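Local structure of ABC transporter periplasmic peptide-binding protein (Pseudoalteromonas, 4QFL) at residues N43-T48 with F122-D127; F143-I148 with T453-N458; V118-S123 with N201-Y206; T180-V185 with A434-D439. The protein binds dipeptides in the periplasm, here Ala-Phe, and probably hands them to an ABC transporter for uptake into the cell. All blocks are in the same frame, centred on the assembly; numbering follows the deposited sequence.

Interaction 1 (N43-T48 with F122-D127). With PHE (phenylalanine), chain D; ALA (alanine), chain C.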
loop_
_atom_site.group_PDB
_atom_site.type_symbol
_atom_site.label_atom_id
_atom_site.label_comp_id
_atom_site.label_asym_id
_atom_site.label_seq_id
_atom_site.Cartn_x
_atom_site.Cartn_y
_atom_site.Cartn_z
ATOM N N ASN A 43 13.357 -3.587 -4.419
ATOM C CA ASN A 43 13.518 -2.889 -3.155
ATOM C C ASN A 43 12.224 -2.191 -2.747
ATOM O O ASN A 43 11.784 -1.254 -3.413
ATOM C CB ASN A 43 14.659 -1.880 -3.254
ATOM C CG ASN A 43 14.767 -1.010 -2.035
ATOM O OD1 ASN A 43 14.121 -1.256 -1.013
ATOM N ND2 ASN A 43 15.598 0.021 -2.127
ATOM N N PRO A 44 11.613 -2.639 -1.637
ATOM C CA PRO A 44 10.317 -2.119 -1.176
ATOM C C PRO A 44 10.321 -0.617 -0.896
ATOM O O PRO A 44 9.262 0.005 -0.907
ATOM C CB PRO A 44 10.073 -2.893 0.125
ATOM C CG PRO A 44 10.888 -4.138 -0.018
ATOM C CD PRO A 44 12.100 -3.743 -0.794
ATOM N N GLN A 45 11.497 -0.060 -0.633
ATOM C CA GLN A 45 11.658 1.366 -0.347
ATOM C C GLN A 45 11.137 2.302 -1.430
ATOM O O GLN A 45 10.701 3.414 -1.140
ATOM C CB GLN A 45 13.136 1.693 -0.129
ATOM C CG GLN A 45 13.738 1.100 1.125
ATOM C CD GLN A 45 15.136 1.619 1.357
ATOM O OE1 GLN A 45 15.885 1.841 0.407
ATOM N NE2 GLN A 45 15.492 1.831 2.619
ATOM N N VAL A 46 11.196 1.849 -2.678
ATOM C CA VAL A 46 10.991 2.729 -3.815
ATOM C C VAL A 46 9.554 2.739 -4.360
ATOM O O VAL A 46 9.261 3.395 -5.363
ATOM C CB VAL A 46 12.011 2.416 -4.935
ATOM C CG1 VAL A 46 13.434 2.398 -4.368
ATOM C CG2 VAL A 46 11.703 1.109 -5.602
ATOM N N THR A 47 8.652 2.034 -3.681
ATOM C CA THR A 47 7.282 1.939 -4.148
ATOM C C THR A 47 6.267 1.917 -3.004
ATOM O O THR A 47 6.605 1.554 -1.873
ATOM C CB THR A 47 7.101 0.664 -4.977
ATOM O OG1 THR A 47 5.871 0.738 -5.696
ATOM C CG2 THR A 47 7.065 -0.544 -4.068
ATOM N N THR A 48 5.032 2.324 -3.307
ATOM C CA THR A 48 3.900 2.073 -2.434
ATOM C C THR A 48 2.864 1.212 -3.147
ATOM O O THR A 48 1.701 1.177 -2.755
ATOM C CB THR A 48 3.216 3.358 -1.974
ATOM O OG1 THR A 48 2.733 4.080 -3.111
ATOM C CG2 THR A 48 4.186 4.218 -1.198
ATOM N N PHE A 122 18.442 2.914 6.511
ATOM C CA PHE A 122 17.556 4.020 6.858
ATOM C C PHE A 122 18.143 5.412 6.621
ATOM O O PHE A 122 17.399 6.350 6.329
ATOM C CB PHE A 122 16.930 3.820 8.248
ATOM C CG PHE A 122 16.018 2.619 8.301
ATOM C CD1 PHE A 122 14.743 2.680 7.759
ATOM C CD2 PHE A 122 16.465 1.410 8.809
ATOM C CE1 PHE A 122 13.928 1.583 7.760
ATOM C CE2 PHE A 122 15.647 0.305 8.808
ATOM C CZ PHE A 122 14.379 0.392 8.274
ATOM N N SER A 123 19.462 5.548 6.693
ATOM C CA SER A 123 20.060 6.819 6.325
ATOM C C SER A 123 19.971 7.023 4.813
ATOM O O SER A 123 20.011 8.154 4.348
ATOM C CB SER A 123 21.500 6.947 6.821
ATOM O OG SER A 123 22.369 6.089 6.109
ATOM N N ARG A 124 19.826 5.948 4.043
ATOM C CA ARG A 124 19.603 6.109 2.604
ATOM C C ARG A 124 18.397 7.016 2.327
ATOM O O ARG A 124 18.349 7.720 1.320
ATOM C CB ARG A 124 19.415 4.753 1.907
ATOM C CG ARG A 124 19.040 4.877 0.430
ATOM C CD ARG A 124 18.978 3.550 -0.311
ATOM N NE ARG A 124 18.721 3.769 -1.737
ATOM C CZ ARG A 124 18.517 2.793 -2.615
ATOM N NH1 ARG A 124 18.535 1.527 -2.223
ATOM N NH2 ARG A 124 18.283 3.079 -3.884
ATOM N N LEU A 125 17.423 7.001 3.229
ATOM C CA LEU A 125 16.196 7.780 3.049
ATOM C C LEU A 125 16.344 9.275 3.363
ATOM O O LEU A 125 15.867 10.119 2.604
ATOM C CB LEU A 125 15.056 7.199 3.895
ATOM C CG LEU A 125 14.849 5.693 3.817
ATOM C CD1 LEU A 125 13.848 5.273 4.885
ATOM C CD2 LEU A 125 14.384 5.276 2.429
ATOM N N PHE A 126 17.006 9.606 4.467
ATOM C CA PHE A 126 17.008 10.991 4.932
ATOM C C PHE A 126 18.337 11.708 4.754
ATOM O O PHE A 126 18.392 12.932 4.822
ATOM C CB PHE A 126 16.609 11.065 6.406
ATOM C CG PHE A 126 17.608 10.434 7.331
ATOM C CD1 PHE A 126 18.790 11.077 7.637
ATOM C CD2 PHE A 126 17.364 9.199 7.898
ATOM C CE1 PHE A 126 19.710 10.499 8.478
ATOM C CE2 PHE A 126 18.286 8.620 8.743
ATOM C CZ PHE A 126 19.462 9.272 9.036
ATOM N N ASP A 127 19.407 10.953 4.554
ATOM C CA ASP A 127 20.736 11.541 4.505
ATOM C C ASP A 127 21.180 11.743 3.071
ATOM O O ASP A 127 21.447 10.783 2.361
ATOM C CB ASP A 127 21.731 10.642 5.238
ATOM C CG ASP A 127 23.052 11.326 5.519
ATOM O OD1 ASP A 127 23.357 12.362 4.885
ATOM O OD2 ASP A 127 23.796 10.807 6.374
HETATM N N PHE D . -1.177 0.910 -2.604
HETATM C CA PHE D . -2.172 0.897 -3.670
HETATM C C PHE D . -2.507 -0.529 -4.042
HETATM O O PHE D . -3.643 -0.835 -4.388
HETATM C CB PHE D . -1.631 1.603 -4.908
HETATM C CG PHE D . -1.522 3.081 -4.763
HETATM C CD1 PHE D . -2.581 3.823 -4.266
HETATM C CD2 PHE D . -0.366 3.733 -5.129
HETATM C CE1 PHE D . -2.493 5.182 -4.143
HETATM C CE2 PHE D . -0.269 5.095 -5.010
HETATM C CZ PHE D . -1.330 5.824 -4.513
HETATM O OXT PHE D . -1.640 -1.403 -4.012
HETATM N N ALA C . -0.767 0.830 0.988
HETATM C CA ALA C . -0.312 0.513 -0.362
HETATM C C ALA C . -1.473 0.563 -1.352
HETATM O O ALA C . -2.619 0.303 -0.986
HETATM C CB ALA C . 0.363 -0.861 -0.390
#
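The side chains of Asn43 and Gln45 meet Arg124 and Leu125 where a loop settles against the last turns of helix 115-126. Gln45 reaches between them: its OE1 lies 3.6 Å from Arg124 CD, and its NE2 is 3.6 Å from the Leu125 CD2 methyl. The Gln45 amide stands steeply against the guanidinium, the two planes 69° apart. Asn43 ND2 comes within 3.3 Å of Arg124 NH1, a meeting of two donors and not a bond. Both turn to Asp204, whose OD2 takes a salt bridge from Arg124 NH2 and whose OD1 accepts from Asn43 ND2.

A second shell fixes both amides. Asn43 ND2 gives Gln45 OE1 an almost straight bond of 3.1 Å (175° at the hydrogen), while Asn43 OD1 accepts from Gln45 N at 2.9 Å, the donor standing above the carbonyl plane. The bond from Gln45 N makes an Asx turn; the amide-to-amide bond adds a second link. Gln45 NE2 in turn donates to Thr121 O of the helix. Arg124 stretches out to meet the loop, its CG anti to the backbone N (chi1 174°) and its chain extended to NE.

The same loop runs on to the dipeptide, where Thr48 O accepts from the Phe ligand N at 2.9 Å. Pro44 and Thr47 rest on helix 50-60, Leu125 on Phe143 of helix 141-145, and Phe126 on strand 152-159.

Interaction 2 (F143-I148 with T453-N458)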
loop_
_atom_site.group_PDB
_atom_site.type_symbol
_atom_site.label_atom_id
_atom_site.label_comp_id
_atom_site.label_asym_id
_atom_site.label_seq_id
_atom_site.Cartn_x
_atom_site.Cartn_y
_atom_site.Cartn_z
ATOM N N PHE A 143 7.919 6.876 2.518
ATOM C CA PHE A 143 8.681 7.657 3.471
ATOM C C PHE A 143 8.631 9.162 3.210
ATOM O O PHE A 143 8.445 9.951 4.131
ATOM C CB PHE A 143 10.107 7.136 3.497
ATOM C CG PHE A 143 10.208 5.702 3.949
ATOM C CD1 PHE A 143 9.967 5.363 5.280
ATOM C CD2 PHE A 143 10.539 4.696 3.053
ATOM C CE1 PHE A 143 10.067 4.041 5.709
ATOM C CE2 PHE A 143 10.647 3.368 3.476
ATOM C CZ PHE A 143 10.407 3.041 4.799
ATOM N N GLN A 144 8.777 9.570 1.961
ATOM C CA GLN A 144 8.634 10.980 1.639
ATOM C C GLN A 144 7.219 11.477 1.952
ATOM O O GLN A 144 7.050 12.567 2.477
ATOM C CB GLN A 144 9.042 11.246 0.192
ATOM C CG GLN A 144 10.456 10.723 -0.103
ATOM C CD GLN A 144 10.859 10.774 -1.578
ATOM O OE1 GLN A 144 10.022 10.913 -2.472
ATOM N NE2 GLN A 144 12.162 10.653 -1.828
ATOM N N SER A 145 6.208 10.658 1.679
ATOM C CA SER A 145 4.822 11.023 1.959
ATOM C C SER A 145 4.539 11.304 3.435
ATOM O O SER A 145 3.724 12.152 3.759
ATOM C CB SER A 145 3.863 9.940 1.461
ATOM O OG SER A 145 3.879 9.867 0.052
ATOM N N VAL A 146 5.193 10.582 4.330
ATOM C CA VAL A 146 4.962 10.802 5.750
ATOM C C VAL A 146 6.043 11.678 6.384
ATOM O O VAL A 146 6.059 11.873 7.605
ATOM C CB VAL A 146 4.842 9.483 6.517
ATOM C CG1 VAL A 146 3.715 8.647 5.921
ATOM C CG2 VAL A 146 6.170 8.739 6.489
ATOM N N GLY A 147 6.951 12.194 5.559
ATOM C CA GLY A 147 7.907 13.198 5.997
ATOM C C GLY A 147 9.097 12.713 6.807
ATOM O O GLY A 147 9.429 13.297 7.835
ATOM N N ILE A 148 9.741 11.660 6.326
ATOM C CA ILE A 148 10.982 11.198 6.927
ATOM C C ILE A 148 11.925 12.387 7.155
ATOM O O ILE A 148 12.442 12.571 8.253
ATOM C CB ILE A 148 11.645 10.083 6.079
ATOM C CG1 ILE A 148 12.295 9.045 6.994
ATOM C CG2 ILE A 148 12.610 10.629 5.023
ATOM C CD1 ILE A 148 11.298 8.269 7.818
ATOM N N THR A 453 1.203 14.964 -1.359
ATOM C CA THR A 453 0.970 15.631 -2.630
ATOM C C THR A 453 2.282 15.928 -3.337
ATOM O O THR A 453 2.396 15.735 -4.550
ATOM C CB THR A 453 0.206 16.949 -2.441
ATOM O OG1 THR A 453 -1.021 16.697 -1.751
ATOM C CG2 THR A 453 -0.108 17.576 -3.793
ATOM N N PHE A 454 3.275 16.392 -2.580
ATOM C CA PHE A 454 4.577 16.732 -3.158
ATOM C C PHE A 454 5.322 15.493 -3.664
ATOM O O PHE A 454 6.205 15.591 -4.523
ATOM C CB PHE A 454 5.438 17.529 -2.169
ATOM C CG PHE A 454 4.780 18.793 -1.674
ATOM C CD1 PHE A 454 3.757 19.391 -2.397
ATOM C CD2 PHE A 454 5.174 19.372 -0.479
ATOM C CE1 PHE A 454 3.141 20.546 -1.931
ATOM C CE2 PHE A 454 4.559 20.530 -0.006
ATOM C CZ PHE A 454 3.546 21.116 -0.737
ATOM N N SER A 455 4.947 14.324 -3.151
ATOM C CA SER A 455 5.553 13.064 -3.578
ATOM C C SER A 455 4.819 12.414 -4.744
ATOM O O SER A 455 5.210 11.361 -5.219
ATOM C CB SER A 455 5.631 12.099 -2.403
ATOM O OG SER A 455 6.372 12.683 -1.343
ATOM N N GLY A 456 3.757 13.048 -5.212
ATOM C CA GLY A 456 3.003 12.506 -6.321
ATOM C C GLY A 456 2.155 11.320 -5.914
ATOM O O GLY A 456 1.843 10.465 -6.748
ATOM N N LYS A 457 1.760 11.275 -4.643
ATOM C CA LYS A 457 1.005 10.134 -4.120
ATOM C C LYS A 457 -0.407 10.488 -3.646
ATOM O O LYS A 457 -1.117 9.649 -3.104
ATOM C CB LYS A 457 1.795 9.444 -3.008
ATOM C CG LYS A 457 3.044 8.713 -3.523
ATOM C CD LYS A 457 2.725 7.883 -4.769
ATOM C CE LYS A 457 3.774 6.829 -5.035
ATOM N NZ LYS A 457 3.537 6.183 -6.350
ATOM N N ASN A 458 -0.806 11.737 -3.856
ATOM C CA ASN A 458 -2.123 12.206 -3.449
ATOM C C ASN A 458 -3.029 12.321 -4.673
ATOM O O ASN A 458 -2.900 13.260 -5.448
ATOM C CB ASN A 458 -1.979 13.569 -2.777
ATOM C CG ASN A 458 -3.295 14.135 -2.303
ATOM O OD1 ASN A 458 -4.361 13.673 -2.687
ATOM N ND2 ASN A 458 -3.223 15.153 -1.460
#
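Ser145 and Ser455 each hold OG beside the backbone N and anti to the carbonyl carbon, chi1 being -67° in the first and -58° in the second, which folds each hydroxyl back toward the preceding turn of its own chain. Two helix ends meet here, 141-145 and 450-454, and each is closed by a Schellman motif. At the first end Gly147, with positive phi, follows the helix, and Ile148 N and Gly147 N bond back to Phe143 O and Gln144 O; at the second Gly456 takes the corresponding place, its N bonding to Thr453 O.

The touching surfaces are small, and neither hydroxyl bonds across. Ser455 OG rests 3.4 Å from Gln144 CB, near Ser145 N, but its hydrogen bond is to Thr451 O. Ser145 OG likewise bonds to Pro141 O, in each case a carbonyl four residues earlier, and lies against carbon of the partner segment, 3.8 Å from Ser455 CB. A direct polar tie between the helices is the bond from Thr451 OG1 to Ser145 O. Helix 450-454 itself starts at Cys450, disulfide-bonded to Cys463.

Lys457 continues the join toward the ligand site. Its chain bends at chi2 (-46°), so the end leaves Ser145 and passes Thr48, with the side chain about 4 Å from the bound phenylalanine at nearest atoms. The bend begins just past Lys457 CB, which rests 3.7 Å from Ser145 OG.

Interaction 3 (V118-S123 with N201-Y206)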
loop_
_atom_site.group_PDB
_atom_site.type_symbol
_atom_site.label_atom_id
_atom_site.label_comp_id
_atom_site.label_asym_id
_atom_site.label_seq_id
_atom_site.Cartn_x
_atom_site.Cartn_y
_atom_site.Cartn_z
ATOM N N VAL A 118 21.502 -1.280 9.482
ATOM C CA VAL A 118 20.358 -0.472 9.875
ATOM C C VAL A 118 20.626 0.980 9.540
ATOM O O VAL A 118 19.793 1.659 8.929
ATOM C CB VAL A 118 20.062 -0.631 11.368
ATOM C CG1 VAL A 118 18.936 0.295 11.805
ATOM C CG2 VAL A 118 19.717 -2.086 11.675
ATOM N N ILE A 119 21.805 1.454 9.928
ATOM C CA ILE A 119 22.167 2.832 9.679
ATOM C C ILE A 119 22.213 3.105 8.184
ATOM O O ILE A 119 21.741 4.144 7.732
ATOM C CB ILE A 119 23.487 3.208 10.372
ATOM C CG1 ILE A 119 23.362 2.930 11.873
ATOM C CG2 ILE A 119 23.788 4.666 10.153
ATOM C CD1 ILE A 119 24.678 2.801 12.612
ATOM N N PHE A 120 22.749 2.170 7.405
ATOM C CA PHE A 120 22.785 2.368 5.962
ATOM C C PHE A 120 21.407 2.376 5.324
ATOM O O PHE A 120 21.073 3.269 4.546
ATOM C CB PHE A 120 23.599 1.303 5.252
ATOM C CG PHE A 120 23.379 1.304 3.767
ATOM C CD1 PHE A 120 24.033 2.232 2.958
ATOM C CD2 PHE A 120 22.484 0.422 3.181
ATOM C CE1 PHE A 120 23.821 2.256 1.579
ATOM C CE2 PHE A 120 22.262 0.438 1.800
ATOM C CZ PHE A 120 22.925 1.357 0.999
ATOM N N THR A 121 20.636 1.340 5.613
ATOM C CA THR A 121 19.295 1.192 5.056
ATOM C C THR A 121 18.436 2.427 5.277
ATOM O O THR A 121 17.772 2.930 4.354
ATOM C CB THR A 121 18.577 -0.012 5.684
ATOM O OG1 THR A 121 19.312 -1.203 5.395
ATOM C CG2 THR A 121 17.161 -0.132 5.127
ATOM N N PHE A 122 18.442 2.914 6.511
ATOM C CA PHE A 122 17.556 4.020 6.858
ATOM C C PHE A 122 18.143 5.412 6.621
ATOM O O PHE A 122 17.399 6.350 6.329
ATOM C CB PHE A 122 16.930 3.820 8.248
ATOM C CG PHE A 122 16.018 2.619 8.301
ATOM C CD1 PHE A 122 14.743 2.680 7.759
ATOM C CD2 PHE A 122 16.465 1.410 8.809
ATOM C CE1 PHE A 122 13.928 1.583 7.760
ATOM C CE2 PHE A 122 15.647 0.305 8.808
ATOM C CZ PHE A 122 14.379 0.392 8.274
ATOM N N SER A 123 19.462 5.548 6.693
ATOM C CA SER A 123 20.060 6.819 6.325
ATOM C C SER A 123 19.971 7.023 4.813
ATOM O O SER A 123 20.011 8.154 4.348
ATOM C CB SER A 123 21.500 6.947 6.821
ATOM O OG SER A 123 22.369 6.089 6.109
ATOM N N ASN A 201 23.441 0.878 -9.666
ATOM C CA ASN A 201 22.186 0.686 -10.379
ATOM C C ASN A 201 21.659 -0.725 -10.239
ATOM O O ASN A 201 20.526 -1.012 -10.613
ATOM C CB ASN A 201 22.367 0.987 -11.863
ATOM C CG ASN A 201 23.223 -0.063 -12.573
ATOM O OD1 ASN A 201 24.273 -0.482 -12.078
ATOM N ND2 ASN A 201 22.765 -0.504 -13.730
ATOM N N LEU A 202 22.497 -1.612 -9.717
ATOM C CA LEU A 202 22.146 -3.019 -9.600
ATOM C C LEU A 202 21.543 -3.325 -8.254
ATOM O O LEU A 202 20.891 -4.346 -8.089
ATOM C CB LEU A 202 23.386 -3.882 -9.772
ATOM C CG LEU A 202 23.716 -4.317 -11.190
ATOM C CD1 LEU A 202 23.303 -3.268 -12.215
ATOM C CD2 LEU A 202 25.192 -4.644 -11.282
ATOM N N PHE A 203 21.772 -2.437 -7.292
ATOM C CA PHE A 203 21.401 -2.699 -5.912
ATOM C C PHE A 203 19.921 -3.023 -5.756
ATOM O O PHE A 203 19.559 -3.987 -5.088
ATOM C CB PHE A 203 21.808 -1.533 -5.005
ATOM C CG PHE A 203 21.751 -1.864 -3.546
ATOM C CD1 PHE A 203 22.618 -2.781 -2.999
ATOM C CD2 PHE A 203 20.827 -1.257 -2.721
ATOM C CE1 PHE A 203 22.558 -3.096 -1.661
ATOM C CE2 PHE A 203 20.770 -1.572 -1.376
ATOM C CZ PHE A 203 21.638 -2.489 -0.853
ATOM N N ASP A 204 19.068 -2.232 -6.394
ATOM C CA ASP A 204 17.624 -2.399 -6.244
ATOM C C ASP A 204 17.012 -3.484 -7.157
ATOM O O ASP A 204 15.851 -3.861 -6.988
ATOM C CB ASP A 204 16.922 -1.050 -6.460
ATOM C CG ASP A 204 17.258 -0.038 -5.377
ATOM O OD1 ASP A 204 17.493 -0.460 -4.235
ATOM O OD2 ASP A 204 17.295 1.178 -5.663
ATOM N N GLN A 205 17.789 -3.979 -8.117
ATOM C CA GLN A 205 17.272 -4.926 -9.104
ATOM C C GLN A 205 17.641 -6.357 -8.771
ATOM O O GLN A 205 16.892 -7.293 -9.050
ATOM C CB GLN A 205 17.839 -4.620 -10.480
ATOM C CG GLN A 205 17.539 -3.248 -10.996
ATOM C CD GLN A 205 18.037 -3.085 -12.405
ATOM O OE1 GLN A 205 17.408 -3.563 -13.349
ATOM N NE2 GLN A 205 19.186 -2.426 -12.562
ATOM N N TYR A 206 18.829 -6.522 -8.211
ATOM C CA TYR A 206 19.317 -7.824 -7.790
ATOM C C TYR A 206 19.523 -7.755 -6.299
ATOM O O TYR A 206 20.583 -7.376 -5.820
ATOM C CB TYR A 206 20.608 -8.168 -8.512
ATOM C CG TYR A 206 20.402 -8.268 -9.985
ATOM C CD1 TYR A 206 20.503 -7.146 -10.787
ATOM C CD2 TYR A 206 20.077 -9.476 -10.578
ATOM C CE1 TYR A 206 20.311 -7.223 -12.155
ATOM C CE2 TYR A 206 19.881 -9.569 -11.944
ATOM C CZ TYR A 206 20.003 -8.433 -12.730
ATOM O OH TYR A 206 19.814 -8.495 -14.090
#
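Phe120 and Phe203 form an offset edge-to-face aromatic pair, a buried apolar join between helix 115-126 and the loop that leads from helix 188-196 to strand 213-219. The edge of Phe120 is directed at the face of Phe203, with planes almost perpendicular at 89° and centroids 6.0 Å apart. The displacement limits the touch to the ring ends: Phe120 CE2 lies 4.0 Å from both CZ and CE2 of Phe203. Each ring has CG anti to its own backbone N, and the two side chains come from opposite directions to meet between the backbones.

The pair belongs to a wider aromatic cluster. Tyr132 meets both rings, Tyr190 meets Phe203, and Ala191 of helix 188-196 touches both phenylalanines.

Each backbone is braced locally. Residues 201-205 have helical torsions without the regular bonds; Leu202 O accepts from Gln205 N and Tyr206 N, and Gln205 NE2 bonds to Asn201 O at 2.8 Å. On the helix, Ile119 O takes two donors from opposite faces of its plane, Ser123 N at 2.9 Å and Ser123 OG at 2.6 Å.

Interaction 4 (T180-V185 with A434-D439). With ALA (alanine), chain C.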
loop_
_atom_site.group_PDB
_atom_site.type_symbol
_atom_site.label_atom_id
_atom_site.label_comp_id
_atom_site.label_asym_id
_atom_site.label_seq_id
_atom_site.Cartn_x
_atom_site.Cartn_y
_atom_site.Cartn_z
ATOM N N THR A 180 6.219 -1.115 8.683
ATOM C CA THR A 180 5.568 -1.290 7.387
ATOM C C THR A 180 6.435 -2.150 6.484
ATOM O O THR A 180 7.628 -2.330 6.745
ATOM C CB THR A 180 5.254 0.055 6.692
ATOM O OG1 THR A 180 6.475 0.755 6.423
ATOM C CG2 THR A 180 4.351 0.912 7.565
ATOM N N ASP A 181 5.824 -2.690 5.435
ATOM C CA ASP A 181 6.531 -3.504 4.452
ATOM C C ASP A 181 7.617 -2.736 3.697
ATOM O O ASP A 181 8.441 -3.336 3.004
ATOM C CB ASP A 181 5.541 -4.071 3.434
ATOM C CG ASP A 181 4.515 -4.989 4.061
ATOM O OD1 ASP A 181 4.913 -5.969 4.724
ATOM O OD2 ASP A 181 3.311 -4.720 3.893
ATOM N N PHE A 182 7.600 -1.413 3.806
ATOM C CA PHE A 182 8.582 -0.575 3.124
ATOM C C PHE A 182 9.871 -0.472 3.943
ATOM O O PHE A 182 10.932 -0.120 3.409
ATOM C CB PHE A 182 8.000 0.819 2.871
ATOM C CG PHE A 182 6.583 0.793 2.361
ATOM C CD1 PHE A 182 6.301 0.323 1.087
ATOM C CD2 PHE A 182 5.531 1.217 3.159
ATOM C CE1 PHE A 182 5.009 0.282 0.629
ATOM C CE2 PHE A 182 4.232 1.181 2.692
ATOM C CZ PHE A 182 3.976 0.718 1.436
ATOM N N ALA A 183 9.774 -0.797 5.233
ATOM C CA ALA A 183 10.866 -0.575 6.176
ATOM C C ALA A 183 11.799 -1.775 6.326
ATOM O O ALA A 183 12.253 -2.088 7.432
ATOM C CB ALA A 183 10.294 -0.185 7.528
ATOM N N VAL A 184 12.099 -2.449 5.222
ATOM C CA VAL A 184 12.919 -3.655 5.315
ATOM C C VAL A 184 14.359 -3.280 5.541
ATOM O O VAL A 184 14.754 -2.142 5.296
ATOM C CB VAL A 184 12.842 -4.510 4.059
ATOM C CG1 VAL A 184 11.395 -4.908 3.773
ATOM C CG2 VAL A 184 13.460 -3.785 2.878
ATOM N N VAL A 185 15.141 -4.247 6.004
ATOM C CA VAL A 185 16.577 -4.062 6.203
ATOM C C VAL A 185 17.412 -4.528 5.005
ATOM O O VAL A 185 17.281 -5.671 4.554
ATOM C CB VAL A 185 17.055 -4.817 7.451
ATOM C CG1 VAL A 185 18.563 -4.701 7.588
ATOM C CG2 VAL A 185 16.358 -4.272 8.680
ATOM N N ALA A 434 -4.988 0.334 0.578
ATOM C CA ALA A 434 -4.977 -0.801 1.477
ATOM C C ALA A 434 -3.995 -0.531 2.632
ATOM O O ALA A 434 -2.786 -0.436 2.436
ATOM C CB ALA A 434 -4.619 -2.067 0.724
ATOM N N ALA A 435 -4.523 -0.383 3.836
ATOM C CA ALA A 435 -3.715 0.046 4.967
ATOM C C ALA A 435 -2.483 -0.823 5.217
ATOM O O ALA A 435 -2.540 -2.050 5.106
ATOM C CB ALA A 435 -4.574 0.136 6.221
ATOM N N ASP A 436 -1.373 -0.172 5.560
ATOM C CA ASP A 436 -0.122 -0.870 5.856
ATOM C C ASP A 436 -0.021 -1.216 7.341
ATOM O O ASP A 436 0.682 -2.146 7.730
ATOM C CB ASP A 436 1.085 -0.015 5.446
ATOM C CG ASP A 436 0.925 0.627 4.069
ATOM O OD1 ASP A 436 0.930 -0.107 3.049
ATOM O OD2 ASP A 436 0.816 1.871 4.003
ATOM N N THR A 437 -0.728 -0.460 8.170
ATOM C CA THR A 437 -0.741 -0.691 9.612
ATOM C C THR A 437 -2.135 -0.365 10.133
ATOM O O THR A 437 -2.957 0.186 9.399
ATOM C CB THR A 437 0.273 0.217 10.337
ATOM O OG1 THR A 437 -0.247 1.546 10.398
ATOM C CG2 THR A 437 1.609 0.236 9.606
ATOM N N PRO A 438 -2.418 -0.720 11.392
ATOM C CA PRO A 438 -3.684 -0.336 12.022
ATOM C C PRO A 438 -3.601 1.037 12.731
ATOM O O PRO A 438 -4.521 1.439 13.457
ATOM C CB PRO A 438 -3.913 -1.468 13.015
ATOM C CG PRO A 438 -2.555 -1.839 13.434
ATOM C CD PRO A 438 -1.652 -1.643 12.244
ATOM N N ASP A 439 -2.506 1.760 12.514
ATOM C CA ASP A 439 -2.439 3.139 12.978
ATOM C C ASP A 439 -3.173 4.039 11.990
ATOM O O ASP A 439 -2.801 4.112 10.824
ATOM C CB ASP A 439 -0.995 3.608 13.163
ATOM C CG ASP A 439 -0.917 4.925 13.894
ATOM O OD1 ASP A 439 -1.333 5.934 13.313
ATOM O OD2 ASP A 439 -0.469 4.957 15.055
HETATM N N ALA C . -0.767 0.830 0.988
HETATM C CA ALA C . -0.312 0.513 -0.362
HETATM C C ALA C . -1.473 0.563 -1.352
HETATM O O ALA C . -2.619 0.303 -0.986
HETATM C CB ALA C . 0.363 -0.861 -0.390
HETATM O O HOH W 1 2.958 -3.011 5.721
HETATM O O HOH W 2 1.328 -2.733 2.963
#
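The Phe182 ring meets the Asp436 carboxylate almost at right angles, the planes 78° apart. Asp436 OD2 lies in the plane of the ring at its edge, 3.7 Å from Phe182 CE2, while OD1 approaches obliquely, 3.5 Å from CZ. The methyl of the bound alanine also comes to the ring edge, and Tyr142 is stacked on the ring. A carboxylate beside the slightly positive hydrogens of an aromatic edge is probably a favourable neighbour.

That carboxylate is one of the groups that hold the ligand. Asp436 OD1 accepts from the N of the alanine ligand at 2.8 Å, probably as in related peptide-binding proteins, and Ala434 O accepts from the same N, also at 2.8 Å; Ala434 N bonds to the ligand carbonyl O (162° at the hydrogen). A water 2.7 Å from Asp436 OD1 bridges to Asp181 OD2, 5.3 Å from that oxygen; any repulsion between the two, if both are charged, is probably eased by the water and the ligand amino group.

Beside the pocket the fit is tight: Thr180 CG2, anti to its carbonyl carbon, presses on Thr437 CG2 at 3.5 Å. Thr180 OG1 instead turns to Asn177 O. The type I beta turn from Thr180 to Ala183 lies against helix 50-60 through Asp181 and Phe182 and against helix 141-145 through Thr180 and Phe182, while Thr437 leans on Ile67 of strand 65-67.

From the N terminus, interaction 1 closes the first loop, bringing 43-48, before helix 50-60, to the C-terminal part of helix 115-126. Interaction 3 opens on that same helix, sharing Phe122 and Ser123, and returns at 201-206, after helix 188-196, where Asp204 links the two contacts. Before it closes, interactions 2 and 4 both begin, so it crosses each of them. Interaction 4 lies wholly within the long loop of interaction 2, which joins helices 141-145 and 450-454; it ties the loops after helix 174-178 and strand 428-434. Interactions 1 and 4 touch each other and the bound alanine, and Phe143 of interaction 2 packs against Phe182 of interaction 4.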